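Local coordinates for Endoglucanase(Endo-1,4-beta-glucanase)protein (Pseudomonas stutzeri, PDB 6R2J), which probably hydrolyses beta-1,4-glucosidic bonds of cellulose as a family 5 endoglucanase, and is bound here to cellobiose, at residues 55-60 with 78-83; 86-91 with 132-137; 268-273 with 308-313; 15-20 with 250-255. All coordinates share one frame; numbering follows the deposited sequence. Where two conformers were deposited one is given.

Contact 1. Residues 55-60 with 78-83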
loop_
_atom_site.group_PDB
_atom_site.type_symbol
_atom_site.label_atom_id
_atom_site.label_comp_id
_atom_site.label_asym_id
_atom_site.label_seq_id
_atom_site.Cartn_x
_atom_site.Cartn_y
_atom_site.Cartn_z
ATOM N N ILE A 55 2.776 -4.570 -6.953
ATOM C CA ILE A 55 3.594 -4.567 -5.754
ATOM C C ILE A 55 3.414 -3.224 -5.052
ATOM O O ILE A 55 3.511 -2.163 -5.678
ATOM C CB ILE A 55 5.082 -4.776 -6.089
ATOM C CG1 ILE A 55 5.271 -6.084 -6.861
ATOM C CG2 ILE A 55 5.932 -4.723 -4.814
ATOM C CD1 ILE A 55 5.178 -7.316 -6.007
ATOM N N ARG A 56 3.156 -3.275 -3.750
ATOM C CA ARG A 56 3.211 -2.107 -2.887
ATOM C C ARG A 56 4.489 -2.210 -2.066
ATOM O O ARG A 56 4.746 -3.242 -1.434
ATOM C CB ARG A 56 1.986 -2.002 -1.972
ATOM C CG ARG A 56 2.080 -0.791 -0.978
ATOM C CD ARG A 56 0.750 -0.645 -0.319
ATOM N NE ARG A 56 0.554 0.445 0.638
ATOM C CZ ARG A 56 0.621 0.328 1.958
ATOM N NH1 ARG A 56 0.957 -0.825 2.525
ATOM N NH2 ARG A 56 0.315 1.370 2.714
ATOM N N PHE A 57 5.300 -1.164 -2.087
ATOM C CA PHE A 57 6.612 -1.244 -1.452
ATOM C C PHE A 57 6.814 -0.168 -0.398
ATOM O O PHE A 57 7.122 0.989 -0.745
ATOM C CB PHE A 57 7.724 -1.179 -2.492
ATOM C CG PHE A 57 9.067 -1.482 -1.915
ATOM C CD1 PHE A 57 9.404 -2.790 -1.606
ATOM C CD2 PHE A 57 9.960 -0.476 -1.611
ATOM C CE1 PHE A 57 10.638 -3.121 -1.045
ATOM C CE2 PHE A 57 11.195 -0.797 -1.009
ATOM C CZ PHE A 57 11.533 -2.119 -0.752
ATOM N N PRO A 58 6.688 -0.505 0.900
ATOM C CA PRO A 58 6.945 0.489 1.959
ATOM C C PRO A 58 8.427 0.870 2.104
ATOM O O PRO A 58 9.336 0.034 2.007
ATOM C CB PRO A 58 6.411 -0.187 3.237
ATOM C CG PRO A 58 5.492 -1.301 2.751
ATOM C CD PRO A 58 6.070 -1.749 1.426
ATOM N N PHE A 59 8.646 2.159 2.365
ATOM C CA PHE A 59 9.915 2.735 2.763
ATOM C C PHE A 59 9.559 3.812 3.783
ATOM O O PHE A 59 8.376 4.179 3.962
ATOM C CB PHE A 59 10.654 3.225 1.522
ATOM C CG PHE A 59 10.060 4.461 0.944
ATOM C CD1 PHE A 59 8.957 4.384 0.121
ATOM C CD2 PHE A 59 10.551 5.719 1.306
ATOM C CE1 PHE A 59 8.378 5.536 -0.389
ATOM C CE2 PHE A 59 9.984 6.867 0.829
ATOM C CZ PHE A 59 8.909 6.786 -0.042
ATOM N N ILE A 60 10.575 4.331 4.480
ATOM C CA ILE A 60 10.325 5.423 5.413
ATOM C C ILE A 60 11.067 6.691 5.007
ATOM O O ILE A 60 12.180 6.660 4.469
ATOM C CB ILE A 60 10.528 5.059 6.905
ATOM C CG1 ILE A 60 11.977 4.650 7.183
ATOM C CG2 ILE A 60 9.501 3.944 7.314
ATOM C CD1 ILE A 60 12.248 4.410 8.658
ATOM N N ARG A 78 19.081 4.859 -4.645
ATOM C CA ARG A 78 19.615 3.767 -5.460
ATOM C C ARG A 78 18.927 2.448 -5.110
ATOM O O ARG A 78 18.589 1.655 -5.994
ATOM C CB ARG A 78 21.149 3.744 -5.264
ATOM C CG ARG A 78 21.964 2.674 -6.024
ATOM C CD ARG A 78 23.415 2.432 -5.419
ATOM N NE ARG A 78 23.416 2.358 -3.945
ATOM C CZ ARG A 78 22.903 1.357 -3.222
ATOM N NH1 ARG A 78 22.369 0.290 -3.820
ATOM N NH2 ARG A 78 22.949 1.419 -1.891
ATOM N N LEU A 79 18.641 2.227 -3.828
ATOM C CA LEU A 79 17.982 0.983 -3.432
ATOM C C LEU A 79 16.535 0.946 -3.918
ATOM O O LEU A 79 16.040 -0.104 -4.343
ATOM C CB LEU A 79 18.036 0.857 -1.912
ATOM C CG LEU A 79 19.353 0.404 -1.292
ATOM C CD1 LEU A 79 19.376 0.747 0.187
ATOM C CD2 LEU A 79 19.512 -1.103 -1.555
ATOM N N LEU A 80 15.853 2.086 -3.873
ATOM C CA LEU A 80 14.498 2.155 -4.410
ATOM C C LEU A 80 14.498 2.032 -5.933
ATOM O O LEU A 80 13.613 1.390 -6.510
ATOM C CB LEU A 80 13.862 3.464 -3.959
ATOM C CG LEU A 80 13.443 3.574 -2.495
ATOM C CD1 LEU A 80 13.075 5.012 -2.105
ATOM C CD2 LEU A 80 12.292 2.661 -2.274
ATOM N N LYS A 81 15.481 2.628 -6.604
ATOM C CA LYS A 81 15.570 2.502 -8.058
ATOM C C LYS A 81 15.758 1.043 -8.479
ATOM O O LYS A 81 15.164 0.577 -9.464
ATOM C CB LYS A 81 16.733 3.346 -8.556
ATOM C CG LYS A 81 17.214 2.939 -9.935
ATOM C CD LYS A 81 16.179 3.331 -11.017
ATOM C CE LYS A 81 16.653 4.551 -11.849
ATOM N NZ LYS A 81 15.963 4.591 -13.172
ATOM N N LYS A 82 16.635 0.333 -7.763
ATOM C CA LYS A 82 16.838 -1.086 -7.985
ATOM C C LYS A 82 15.519 -1.829 -7.867
ATOM O O LYS A 82 15.195 -2.673 -8.709
ATOM C CB LYS A 82 17.872 -1.612 -6.971
ATOM C CG LYS A 82 17.984 -3.130 -6.912
ATOM C CD LYS A 82 19.093 -3.642 -5.980
ATOM C CE LYS A 82 19.051 -5.175 -5.921
ATOM N NZ LYS A 82 19.984 -5.792 -4.919
ATOM N N THR A 83 14.743 -1.519 -6.815
ATOM C CA THR A 83 13.446 -2.160 -6.593
ATOM C C THR A 83 12.540 -1.942 -7.799
ATOM O O THR A 83 11.919 -2.886 -8.305
ATOM C CB THR A 83 12.829 -1.594 -5.308
ATOM O OG1 THR A 83 13.683 -1.963 -4.200
ATOM C CG2 THR A 83 11.405 -2.100 -5.105
#
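The phenyl ring of F57 receives the methyl of T83 squarely on one face in a CH-pi contact: T83 CG2 stands 4.0 Å from the centroid of the F57 ring, only 8° off its normal. The two side chains come at each other from opposite directions, F57 out of the strand and T83 from the helix. F57 CG lies anti to the backbone N (chi1 -171°), which carries the ring out toward the helix with its broad side to the methyl.

The remaining contacts are apolar and centre on L80. Its CD2 methyl reaches the rim of the same ring, near the ring plane, with L80 CD2 3.8 Å from F57 CE2. The same methyl also meets F59, the next residue of the strand to face the helix, with L80 CD2 4.2 Å from F59 CB, while L80 CD1 sits over one face of the F59 ring, displaced toward its rim. No hydrogen bond crosses between 55-60 and 78-83. Replacing F57 by an alanine would probably open a gap between strand and helix, leaving the T83 methyl without its aromatic platform and L80 CD2 with less to rest on.

Strand 54-59 and helix 74-89 run antiparallel, their local axes 11.2 Å apart, as the first two elements of a beta-alpha-beta crossover of the TIM barrel. F57 and F59 also pack on V94, L96 and M98 of the neighbouring strand 93-98, and Y38 meets the F57 ring. R56, between I55 and F57, instead points into the barrel, where it forms salt bridges with D140, E175 and E252.

Contact 2. Residues 86-91 with 132-137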
loop_
_atom_site.group_PDB
_atom_site.type_symbol
_atom_site.label_atom_id
_atom_site.label_comp_id
_atom_site.label_asym_id
_atom_site.label_seq_id
_atom_site.Cartn_x
_atom_site.Cartn_y
_atom_site.Cartn_z
ATOM N N LEU A 86 13.902 -3.969 -10.854
ATOM C CA LEU A 86 13.670 -5.409 -10.808
ATOM C C LEU A 86 12.194 -5.722 -10.995
ATOM O O LEU A 86 11.841 -6.682 -11.692
ATOM C CB LEU A 86 14.212 -5.984 -9.489
ATOM C CG LEU A 86 15.740 -5.909 -9.312
ATOM C CD1 LEU A 86 16.089 -6.311 -7.917
ATOM C CD2 LEU A 86 16.456 -6.778 -10.318
ATOM N N ALA A 87 11.314 -4.894 -10.415
ATOM C CA ALA A 87 9.881 -5.043 -10.670
ATOM C C ALA A 87 9.589 -4.963 -12.160
ATOM O O ALA A 87 8.941 -5.854 -12.728
ATOM C CB ALA A 87 9.074 -4.000 -9.875
ATOM N N ALA A 88 10.098 -3.920 -12.825
ATOM C CA ALA A 88 9.723 -3.662 -14.217
ATOM C C ALA A 88 10.279 -4.729 -15.162
ATOM O O ALA A 88 9.630 -5.100 -16.158
ATOM C CB ALA A 88 10.229 -2.281 -14.649
ATOM N N GLN A 89 11.493 -5.208 -14.885
ATOM C CA GLN A 89 12.034 -6.285 -15.697
ATOM C C GLN A 89 11.141 -7.513 -15.644
ATOM O O GLN A 89 11.112 -8.299 -16.605
ATOM C CB GLN A 89 13.425 -6.673 -15.215
ATOM C CG GLN A 89 14.511 -5.673 -15.510
ATOM C CD GLN A 89 15.844 -6.055 -14.883
ATOM O OE1 GLN A 89 16.580 -5.182 -14.549
ATOM N NE2 GLN A 89 16.139 -7.342 -14.711
ATOM N N ASN A 90 10.443 -7.717 -14.527
ATOM C CA ASN A 90 9.556 -8.847 -14.343
ATOM C C ASN A 90 8.112 -8.502 -14.631
ATOM O O ASN A 90 7.213 -9.176 -14.118
ATOM C CB ASN A 90 9.683 -9.385 -12.929
ATOM C CG ASN A 90 10.927 -10.225 -12.744
ATOM O OD1 ASN A 90 11.002 -11.402 -13.192
ATOM N ND2 ASN A 90 11.933 -9.633 -12.076
ATOM N N GLY A 91 7.869 -7.473 -15.441
ATOM C CA GLY A 91 6.514 -7.136 -15.840
ATOM C C GLY A 91 5.615 -6.650 -14.739
ATOM O O GLY A 91 4.394 -6.728 -14.890
ATOM N N GLY A 132 8.848 8.777 -14.560
ATOM C CA GLY A 132 8.999 8.094 -15.826
ATOM C C GLY A 132 9.509 6.673 -15.749
ATOM O O GLY A 132 9.699 6.040 -16.801
ATOM N N HIS A 133 9.742 6.158 -14.550
ATOM C CA HIS A 133 10.330 4.841 -14.427
ATOM C C HIS A 133 9.304 3.799 -14.848
ATOM O O HIS A 133 8.149 3.860 -14.406
ATOM C CB HIS A 133 10.803 4.562 -13.001
ATOM C CG HIS A 133 11.677 3.358 -12.923
ATOM N ND1 HIS A 133 11.231 2.099 -13.259
ATOM C CD2 HIS A 133 12.995 3.232 -12.656
ATOM C CE1 HIS A 133 12.231 1.245 -13.179
ATOM N NE2 HIS A 133 13.311 1.906 -12.806
ATOM N N PRO A 134 9.677 2.821 -15.677
ATOM C CA PRO A 134 8.655 1.864 -16.160
ATOM C C PRO A 134 8.016 1.018 -15.064
ATOM O O PRO A 134 6.830 0.666 -15.169
ATOM C CB PRO A 134 9.396 1.031 -17.223
ATOM C CG PRO A 134 10.891 1.267 -16.967
ATOM C CD PRO A 134 10.990 2.654 -16.349
ATOM N N GLY A 135 8.769 0.691 -14.017
ATOM C CA GLY A 135 8.252 -0.114 -12.947
ATOM C C GLY A 135 7.511 0.659 -11.901
ATOM O O GLY A 135 7.105 0.092 -10.887
ATOM N N LEU A 136 7.304 1.949 -12.113
ATOM C CA LEU A 136 6.573 2.753 -11.144
ATOM C C LEU A 136 5.106 2.838 -11.547
ATOM O O LEU A 136 4.788 3.293 -12.648
ATOM C CB LEU A 136 7.138 4.166 -11.051
ATOM C CG LEU A 136 6.433 5.094 -10.062
ATOM C CD1 LEU A 136 6.688 4.735 -8.607
ATOM C CD2 LEU A 136 6.881 6.524 -10.374
ATOM N N LEU A 137 4.220 2.432 -10.648
ATOM C CA LEU A 137 2.797 2.668 -10.823
ATOM C C LEU A 137 2.346 3.953 -10.146
ATOM O O LEU A 137 1.496 4.663 -10.687
ATOM C CB LEU A 137 1.990 1.536 -10.207
ATOM C CG LEU A 137 0.486 1.578 -10.452
ATOM C CD1 LEU A 137 0.132 1.444 -11.919
ATOM C CD2 LEU A 137 -0.127 0.422 -9.601
#
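The backbone N-H of G135 donates to H133 ND1 over 2.9 Å, with the nitrogen lying in the imidazole plane. At the other end of the ring, H133 NE2 bonds to D85 of helix 74-89, so the imidazole is held at both nitrogens; this pattern would fit a neutral ring with its hydrogen on NE2. Being fixed in this way, the ring presents its edge to A88, whose CB is 4.3 Å from H133 CE1.

The methyl of A88 carries the contact. A88 CB presses on the backbone of the turn, 3.4 Å from both G135 N and G135 CA, the latter tight for two carbons, and it also brushes P134 CB. A beta carbon on G135 would fall 2.9 Å from A88 CB, so such close approach depends on the glycine.

Each segment is also shaped from within. H133 to L136 form a type I turn, and the helix ends in a Schellman motif with G91 at C-prime, while N90 ND2 returns to L86 O at 3.0 Å. The arrangement belongs to the N-terminal end of a TIM barrel's strands, where the end of helix 74-89 meets the turn leading into strand 136-140.

Contact 3. Residues 268-273 with 308-313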
loop_
_atom_site.group_PDB
_atom_site.type_symbol
_atom_site.label_atom_id
_atom_site.label_comp_id
_atom_site.label_asym_id
_atom_site.label_seq_id
_atom_site.Cartn_x
_atom_site.Cartn_y
_atom_site.Cartn_z
ATOM N N ASN A 268 -13.813 -14.552 0.475
ATOM C CA ASN A 268 -14.998 -13.758 0.183
ATOM C C ASN A 268 -14.651 -12.293 -0.038
ATOM O O ASN A 268 -15.313 -11.617 -0.831
ATOM C CB ASN A 268 -15.984 -13.903 1.326
ATOM C CG ASN A 268 -16.533 -15.282 1.428
ATOM O OD1 ASN A 268 -16.752 -15.943 0.407
ATOM N ND2 ASN A 268 -16.770 -15.737 2.657
ATOM N N LEU A 269 -13.647 -11.776 0.676
ATOM C CA LEU A 269 -13.212 -10.404 0.424
ATOM C C LEU A 269 -12.706 -10.240 -1.010
ATOM O O LEU A 269 -13.168 -9.363 -1.743
ATOM C CB LEU A 269 -12.140 -10.000 1.431
ATOM C CG LEU A 269 -11.461 -8.679 1.118
ATOM C CD1 LEU A 269 -12.394 -7.469 1.282
ATOM C CD2 LEU A 269 -10.182 -8.532 1.972
ATOM N N LEU A 270 -11.741 -11.061 -1.424
ATOM C CA LEU A 270 -11.203 -10.935 -2.775
ATOM C C LEU A 270 -12.297 -11.081 -3.836
ATOM O O LEU A 270 -12.262 -10.392 -4.864
ATOM C CB LEU A 270 -10.072 -11.946 -2.985
ATOM C CG LEU A 270 -8.766 -11.630 -2.235
ATOM C CD1 LEU A 270 -7.673 -12.694 -2.543
ATOM C CD2 LEU A 270 -8.203 -10.260 -2.542
ATOM N N ALA A 271 -13.282 -11.959 -3.600
ATOM C CA ALA A 271 -14.380 -12.122 -4.545
ATOM C C ALA A 271 -15.167 -10.831 -4.676
ATOM O O ALA A 271 -15.474 -10.385 -5.788
ATOM C CB ALA A 271 -15.291 -13.262 -4.075
ATOM N N TYR A 272 -15.470 -10.201 -3.534
ATOM C CA TYR A 272 -16.163 -8.918 -3.507
ATOM C C TYR A 272 -15.343 -7.827 -4.180
ATOM O O TYR A 272 -15.881 -6.990 -4.912
ATOM C CB TYR A 272 -16.419 -8.538 -2.046
ATOM C CG TYR A 272 -17.010 -7.171 -1.838
ATOM C CD1 TYR A 272 -18.237 -6.832 -2.407
ATOM C CD2 TYR A 272 -16.362 -6.223 -1.040
ATOM C CE1 TYR A 272 -18.801 -5.588 -2.216
ATOM C CE2 TYR A 272 -16.921 -4.960 -0.830
ATOM C CZ TYR A 272 -18.140 -4.650 -1.421
ATOM O OH TYR A 272 -18.709 -3.415 -1.217
ATOM N N LEU A 273 -14.041 -7.798 -3.928
ATOM C CA LEU A 273 -13.195 -6.820 -4.595
ATOM C C LEU A 273 -13.247 -6.973 -6.106
ATOM O O LEU A 273 -13.375 -5.983 -6.830
ATOM C CB LEU A 273 -11.782 -6.969 -4.066
ATOM C CG LEU A 273 -11.710 -6.588 -2.596
ATOM C CD1 LEU A 273 -10.233 -6.520 -2.229
ATOM C CD2 LEU A 273 -12.398 -5.273 -2.303
ATOM N N GLU A 308 -1.908 -19.820 -2.318
ATOM C CA GLU A 308 -2.860 -20.738 -2.921
ATOM C C GLU A 308 -4.282 -20.191 -2.872
ATOM O O GLU A 308 -5.056 -20.395 -3.813
ATOM C CB GLU A 308 -2.733 -22.099 -2.233
ATOM C CG GLU A 308 -1.331 -22.715 -2.371
ATOM C CD GLU A 308 -1.263 -24.131 -1.839
ATOM O OE1 GLU A 308 -2.033 -24.444 -0.902
ATOM O OE2 GLU A 308 -0.435 -24.924 -2.353
ATOM N N LEU A 309 -4.639 -19.467 -1.810
ATOM C CA LEU A 309 -5.983 -18.898 -1.756
ATOM C C LEU A 309 -6.139 -17.733 -2.726
ATOM O O LEU A 309 -7.235 -17.510 -3.251
ATOM C CB LEU A 309 -6.325 -18.482 -0.324
ATOM C CG LEU A 309 -7.759 -17.992 -0.186
ATOM C CD1 LEU A 309 -8.640 -18.774 0.754
ATOM C CD2 LEU A 309 -7.694 -16.528 0.262
ATOM N N MET A 310 -5.061 -16.977 -2.957
ATOM C CA MET A 310 -5.131 -15.828 -3.849
ATOM C C MET A 310 -5.397 -16.263 -5.282
ATOM O O MET A 310 -6.083 -15.563 -6.029
ATOM C CB MET A 310 -3.814 -15.049 -3.795
ATOM C CG MET A 310 -3.629 -14.089 -2.625
ATOM S SD MET A 310 -2.164 -12.994 -2.967
ATOM C CE MET A 310 -2.632 -12.345 -4.553
ATOM N N ARG A 311 -4.849 -17.404 -5.692
ATOM C CA ARG A 311 -4.799 -17.721 -7.116
ATOM C C ARG A 311 -6.180 -17.780 -7.768
ATOM O O ARG A 311 -6.317 -17.396 -8.942
ATOM C CB ARG A 311 -4.000 -19.003 -7.347
ATOM C CG ARG A 311 -2.512 -18.795 -7.163
ATOM C CD ARG A 311 -1.716 -19.853 -7.873
ATOM N NE ARG A 311 -1.925 -21.177 -7.284
ATOM C CZ ARG A 311 -1.019 -21.837 -6.573
ATOM N NH1 ARG A 311 0.162 -21.266 -6.348
ATOM N NH2 ARG A 311 -1.282 -23.073 -6.124
ATOM N N LYS A 312 -7.209 -18.264 -7.053
ATOM C CA LYS A 312 -8.520 -18.350 -7.689
ATOM C C LYS A 312 -9.056 -16.983 -8.076
ATOM O O LYS A 312 -9.955 -16.907 -8.930
ATOM C CB LYS A 312 -9.527 -19.107 -6.818
ATOM C CG LYS A 312 -10.255 -18.286 -5.781
ATOM C CD LYS A 312 -11.291 -19.120 -4.979
ATOM C CE LYS A 312 -10.656 -20.338 -4.243
ATOM N NZ LYS A 312 -9.499 -20.058 -3.284
ATOM N N HIS A 313 -8.507 -15.902 -7.493
ATOM C CA HIS A 313 -9.062 -14.557 -7.625
ATOM C C HIS A 313 -8.312 -13.625 -8.575
ATOM O O HIS A 313 -8.799 -12.521 -8.819
ATOM C CB HIS A 313 -9.180 -13.868 -6.255
ATOM C CG HIS A 313 -9.925 -14.673 -5.239
ATOM N ND1 HIS A 313 -11.289 -14.869 -5.292
ATOM C CD2 HIS A 313 -9.489 -15.349 -4.150
ATOM C CE1 HIS A 313 -11.654 -15.646 -4.287
ATOM N NE2 HIS A 313 -10.582 -15.945 -3.577
#
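The imidazole of H313 is sandwiched: L270 CB lies over one face, offset toward the rim, and K312 CG covers the centre of the opposite face, 3.2 Å above the plane. The L270 side is a CH-pi contact, with L270 CB 3.7 Å from the centroid of the H313 ring and 19° off its normal. It joins two helices of the outer layer of the TIM barrel, 260-276 and 305-311, which follow the last two barrel strands.

L270 and H313 cross at about a right angle, and the leucine touches the ring with more than one carbon. Because L270 CG is anti to the carbonyl carbon (chi1 -72°), its branch swings along the ring, bringing L270 CD1 to 3.6 Å from H313 CD2 while CB stays 3.5 Å from H313 CG. A271 adds a looser touch, its CB 4.4 Å from H313 CE1.

No hydrogen bond passes between 268-273 and 308-313 themselves, yet D267, just before the first of them, ties the two together: its OD1 bonds to H313 NE2 and forms a salt bridge with K312 NZ. H313 O, in turn, accepts from N274. These bonds hold the ring end and the backbone of H313 against helix 260-276. Farther along the leucine, the CD1 methyl of L270 reaches M310, 4.3 Å from its CG.

Contact 4. Residues 15-20 with 250-255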
loop_
_atom_site.group_PDB
_atom_site.type_symbol
_atom_site.label_atom_id
_atom_site.label_comp_id
_atom_site.label_asym_id
_atom_site.label_seq_id
_atom_site.Cartn_x
_atom_site.Cartn_y
_atom_site.Cartn_z
ATOM N N GLY A 15 -2.282 -7.818 -5.623
ATOM C CA GLY A 15 -0.852 -7.849 -5.543
ATOM C C GLY A 15 -0.428 -8.114 -4.134
ATOM O O GLY A 15 -1.215 -8.668 -3.352
ATOM N N VAL A 16 0.808 -7.699 -3.815
ATOM C CA VAL A 16 1.448 -8.035 -2.556
ATOM C C VAL A 16 2.252 -6.851 -2.066
ATOM O O VAL A 16 2.907 -6.163 -2.844
ATOM C CB VAL A 16 2.387 -9.256 -2.702
ATOM C CG1 VAL A 16 1.596 -10.568 -2.955
ATOM C CG2 VAL A 16 3.414 -9.019 -3.794
ATOM N N ASN A 17 2.252 -6.655 -0.759
ATOM C CA ASN A 17 3.247 -5.793 -0.161
ATOM C C ASN A 17 4.558 -6.570 -0.022
ATOM O O ASN A 17 4.554 -7.726 0.412
ATOM C CB ASN A 17 2.783 -5.351 1.215
ATOM C CG ASN A 17 1.656 -4.357 1.160
ATOM O OD1 ASN A 17 1.901 -3.153 1.053
ATOM N ND2 ASN A 17 0.422 -4.834 1.295
ATOM N N ILE A 18 5.681 -5.903 -0.336
ATOM C CA ILE A 18 7.007 -6.517 -0.315
ATOM C C ILE A 18 7.930 -5.804 0.669
ATOM O O ILE A 18 8.125 -4.578 0.572
ATOM C CB ILE A 18 7.616 -6.565 -1.726
ATOM C CG1 ILE A 18 6.741 -7.452 -2.634
ATOM C CG2 ILE A 18 9.048 -7.103 -1.676
ATOM C CD1 ILE A 18 6.793 -8.991 -2.357
ATOM N N SER A 19 8.502 -6.574 1.608
ATOM C CA SER A 19 9.407 -6.117 2.646
ATOM C C SER A 19 10.751 -5.735 2.021
ATOM O O SER A 19 11.046 -6.109 0.869
ATOM C CB SER A 19 9.539 -7.192 3.732
ATOM O OG SER A 19 9.889 -8.388 3.124
ATOM N N GLY A 20 11.622 -5.059 2.818
ATOM C CA GLY A 20 11.422 -4.781 4.250
ATOM C C GLY A 20 12.107 -3.472 4.587
ATOM O O GLY A 20 12.726 -3.347 5.612
ATOM N N LEU A 250 -7.453 -1.420 -1.868
ATOM C CA LEU A 250 -7.309 -1.985 -0.526
ATOM C C LEU A 250 -5.844 -2.369 -0.308
ATOM O O LEU A 250 -5.423 -3.506 -0.552
ATOM C CB LEU A 250 -8.231 -3.178 -0.350
ATOM C CG LEU A 250 -8.450 -3.509 1.119
ATOM C CD1 LEU A 250 -9.393 -2.486 1.853
ATOM C CD2 LEU A 250 -8.969 -4.935 1.224
ATOM N N GLY A 251 -5.067 -1.399 0.171
ATOM C CA GLY A 251 -3.613 -1.507 0.181
ATOM C C GLY A 251 -3.026 -2.491 1.162
ATOM O O GLY A 251 -1.837 -2.818 1.066
ATOM N N GLU A 252 -3.800 -2.907 2.142
ATOM C CA GLU A 252 -3.342 -3.967 3.017
ATOM C C GLU A 252 -4.510 -4.774 3.550
ATOM O O GLU A 252 -5.574 -4.234 3.837
ATOM C CB GLU A 252 -2.666 -3.458 4.272
ATOM C CG GLU A 252 -1.360 -2.762 4.048
ATOM C CD GLU A 252 -0.744 -2.316 5.341
ATOM O OE1 GLU A 252 -1.169 -2.842 6.414
ATOM O OE2 GLU A 252 0.130 -1.421 5.276
ATOM N N TYR A 253 -4.251 -6.062 3.751
ATOM C CA TYR A 253 -5.165 -7.067 4.269
ATOM C C TYR A 253 -4.266 -8.297 4.361
ATOM O O TYR A 253 -3.352 -8.446 3.544
ATOM C CB TYR A 253 -6.351 -7.299 3.338
ATOM C CG TYR A 253 -6.054 -8.196 2.181
ATOM C CD1 TYR A 253 -5.509 -7.677 1.010
ATOM C CD2 TYR A 253 -6.326 -9.555 2.251
ATOM C CE1 TYR A 253 -5.254 -8.464 -0.034
ATOM C CE2 TYR A 253 -6.053 -10.368 1.189
ATOM C CZ TYR A 253 -5.507 -9.834 0.058
ATOM O OH TYR A 253 -5.238 -10.685 -0.999
ATOM N N GLY A 254 -4.479 -9.175 5.344
ATOM C CA GLY A 254 -3.664 -10.371 5.484
ATOM C C GLY A 254 -4.278 -11.267 6.529
ATOM O O GLY A 254 -5.127 -10.836 7.311
ATOM N N ILE A 255 -3.846 -12.526 6.521
ATOM C CA ILE A 255 -4.414 -13.493 7.452
ATOM C C ILE A 255 -3.310 -14.393 7.978
ATOM O O ILE A 255 -2.325 -14.685 7.296
ATOM C CB ILE A 255 -5.528 -14.377 6.814
ATOM C CG1 ILE A 255 -4.988 -15.211 5.650
ATOM C CG2 ILE A 255 -6.711 -13.578 6.338
ATOM C CD1 ILE A 255 -6.023 -16.147 5.003
HETATM O O HOH W 1 -3.921 -9.109 -2.979
#
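N17 turns its amide onto G251 by placing CG anti to the carbonyl carbon, beside the backbone N (chi1 -72°), while E252 adopts the same first torsion and then runs extended beyond CG. N17 ND2 donates to G251 O over 3.0 Å, nearly straight at 171°, with the acceptor lying in the amide plane. The side chains of N17 and E252 cross at about a right angle, their amide and carboxylate planes 84° apart, and N17 ND2 comes within 3.9 Å of E252 CG.

The amide is gripped at both ends: ND2 also bonds to Y282 O, and OD1 accepts from R56, which should fix the rotation of the group. The bond spans the interior of the TIM barrel, since strand 280-285 lies between 14-18 and 248-252 in the closed barrel. With a leucine in place of N17, G251 O would probably be left without this donor and R56 without one of its acceptors, at the sugar-binding end of the barrel.

A second link runs through a water that donates to G15 O at 2.8 Å and lies 2.9 Å from Y253 OH, in the plane of the tyrosine ring. E252 itself bonds through OE1 to Y208, a residue of the glycan pocket, and its OE2 takes a salt bridge from R56 and a hydrogen bond with a bound Tris molecule, with a glucose unit about 5 Å from the side chain.

Overall arrangement
Contacts 1, 2 and 4 all reach the eight-stranded barrel sheet, whereas contact 3 lies in the surrounding helical layer. Contacts 1 and 2 share helix 74-89: its middle packs on strand 54-59 through buried apolar groups, and its end, partly buried, meets a turn chiefly through one methyl. Contact 4, nearest the chain centre at about 7 Å, is the polar one, and R56 of contact 1 bonds to both N17 and E252 there. Contact 3, about 18 Å from that centre but still buried, touches contact 4 through L270 and Y253; strand 248-252 is followed in the chain by helix 260-276. Chemistry thus shifts from hydrogen bonds inside the barrel to apolar and CH-pi packing around it.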